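Local coordinates for protein putative isomerase YbhH (Escherichia coli, PDB 6OTV) that is a putative isomerase of the PrpF family, whose exact reaction and substrate are not established, at residues 164-169 and 193-198. Numbering follows the deposited sequence.
With EDO (1,2-ethanediol), chain D.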
loop_
_atom_site.group_PDB
_atom_site.type_symbol
_atom_site.label_atom_id
_atom_site.label_comp_id
_atom_site.label_asym_id
_atom_site.label_seq_id
_atom_site.Cartn_x
_atom_site.Cartn_y
_atom_site.Cartn_z
ATOM N N LEU A 164 2.736 7.893 0.385
ATOM C CA LEU A 164 3.175 6.529 0.656
ATOM C C LEU A 164 4.215 6.003 -0.326
ATOM O O LEU A 164 5.018 5.143 0.051
ATOM C CB LEU A 164 1.967 5.586 0.660
ATOM C CG LEU A 164 0.834 6.008 1.599
ATOM C CD1 LEU A 164 -0.371 5.093 1.449
ATOM C CD2 LEU A 164 1.320 6.041 3.041
ATOM N N ASN A 165 4.227 6.485 -1.565
ATOM C CA ASN A 165 5.183 6.016 -2.569
ATOM C C ASN A 165 5.702 7.197 -3.389
ATOM O O ASN A 165 5.663 7.200 -4.621
ATOM C CB ASN A 165 4.555 4.943 -3.460
ATOM C CG ASN A 165 3.333 5.447 -4.210
ATOM O OD1 ASN A 165 2.657 6.375 -3.766
ATOM N ND2 ASN A 165 3.050 4.840 -5.356
ATOM N N ALA A 166 6.210 8.219 -2.694
ATOM C CA ALA A 166 6.700 9.418 -3.370
ATOM C C ALA A 166 8.032 9.182 -4.071
ATOM O O ALA A 166 8.334 9.861 -5.059
ATOM C CB ALA A 166 6.832 10.568 -2.369
ATOM N N ALA A 167 8.837 8.241 -3.580
ATOM C CA ALA A 167 10.154 7.989 -4.155
ATOM C C ALA A 167 10.040 7.488 -5.591
ATOM O O ALA A 167 9.426 6.448 -5.849
ATOM C CB ALA A 167 10.909 6.974 -3.300
ATOM N N GLY A 168 10.634 8.233 -6.524
ATOM C CA GLY A 168 10.689 7.836 -7.919
ATOM C C GLY A 168 9.341 7.759 -8.607
ATOM O O GLY A 168 9.050 6.780 -9.299
ATOM N N THR A 169 8.512 8.792 -8.434
ATOM C CA THR A 169 7.160 8.762 -8.987
ATOM C C THR A 169 7.162 8.685 -10.510
ATOM O O THR A 169 6.273 8.061 -11.099
ATOM C CB THR A 169 6.376 9.992 -8.526
ATOM O OG1 THR A 169 7.212 11.152 -8.617
ATOM C CG2 THR A 169 5.900 9.817 -7.094
ATOM N N ASP A 193 13.635 12.976 -7.399
ATOM C CA ASP A 193 12.300 12.531 -7.790
ATOM C C ASP A 193 11.592 12.055 -6.524
ATOM O O ASP A 193 11.651 10.873 -6.175
ATOM C CB ASP A 193 12.388 11.428 -8.849
ATOM C CG ASP A 193 11.038 11.077 -9.452
ATOM O OD1 ASP A 193 10.038 11.760 -9.147
ATOM O OD2 ASP A 193 10.981 10.111 -10.238
ATOM N N MET A 194 10.937 12.986 -5.829
ATOM C CA MET A 194 10.165 12.697 -4.618
ATOM C C MET A 194 8.803 13.364 -4.777
ATOM O O MET A 194 8.694 14.589 -4.656
ATOM C CB MET A 194 10.881 13.192 -3.364
ATOM C CG MET A 194 11.789 12.160 -2.711
ATOM S SD MET A 194 10.881 10.783 -1.973
ATOM C CE MET A 194 9.949 11.622 -0.697
ATOM N N ALA A 195 7.779 12.556 -5.069
ATOM C CA ALA A 195 6.417 13.015 -5.346
ATOM C C ALA A 195 6.345 13.848 -6.623
ATOM O O ALA A 195 5.274 13.980 -7.224
ATOM C CB ALA A 195 5.851 13.806 -4.161
ATOM N N MET A 196 7.473 14.397 -7.053
ATOM C CA MET A 196 7.562 15.210 -8.256
ATOM C C MET A 196 9.021 15.287 -8.687
ATOM O O MET A 196 9.898 15.533 -7.851
ATOM C CB MET A 196 6.996 16.612 -8.010
ATOM C CG MET A 196 7.143 17.574 -9.183
ATOM S SD MET A 196 6.132 17.121 -10.609
ATOM C CE MET A 196 4.488 17.297 -9.924
ATOM N N PRO A 197 9.327 15.051 -9.962
ATOM C CA PRO A 197 10.694 15.292 -10.451
ATOM C C PRO A 197 10.979 16.786 -10.476
ATOM O O PRO A 197 10.285 17.548 -11.151
ATOM C CB PRO A 197 10.679 14.695 -11.865
ATOM C CG PRO A 197 9.471 13.813 -11.911
ATOM C CD PRO A 197 8.473 14.436 -10.991
ATOM N N VAL A 198 11.991 17.207 -9.719
ATOM C CA VAL A 198 12.377 18.610 -9.661
ATOM C C VAL A 198 13.886 18.719 -9.804
ATOM O O VAL A 198 14.632 17.781 -9.505
ATOM C CB VAL A 198 11.917 19.303 -8.354
ATOM C CG1 VAL A 198 10.407 19.192 -8.174
ATOM C CG2 VAL A 198 12.659 18.736 -7.152
HETATM C C1 EDO D . 8.304 7.234 -0.449
HETATM O O1 EDO D . 8.581 5.846 -0.651
HETATM C C2 EDO D . 7.162 7.375 0.550
HETATM O O2 EDO D . 6.543 8.660 0.426
#
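Ala-167 and Met-194 form a single antiparallel bridge, a non-hydrogen-bonded pair with CA atoms 4.7 Å apart, framed by two backbone bonds. Ala-195 N donates to Ala-166 O at 2.8 Å, almost straight (176°). Gly-168 N reaches Asp-193 O at 2.9 Å. Past the bridge the chain turns at Gly-168, whose positive phi (65°) suits glycine, and this brings Thr-169 back against the 193-198 turn. Thr-169 OG1, set between the backbone N and the carbonyl carbon (chi1 43°), donates to Asp-193 OD1 at 2.9 Å, meeting the syn side of the carboxylate somewhat out of its plane. The other oxygen, OD2, accepts from the backbone N atoms of Lys-170 and Thr-171, so one carboxylate serves a hydroxyl and two consecutive amides of the same loop. Apolar contacts are made by Met-194, whose chain doubles back: SD lies 3.6 Å from Ala-167 CA, and Met-194 CE touches Ala-166 CB at 3.7 Å. Ala-195 CB lies 3.8 Å from Ala-166 CB. The side chains of Met-194 and Ala-195 also touch Ser-287 and Ile-283 of helix 279-290. Ala-166 N donates to O2 of an ethanediol, probably from the crystallisation liquor, at 3.2 Å. The contact thus ties the loop leaving strand 158-163, which pairs with 129-135 and 332-344, to the tip of the beta hairpin 187-193/197-202, which pairs through 197-202 with 250-255; this joining of two sets of strands is consistent with the two-lobed diaminopimelate epimerase-like fold of the PrpF family.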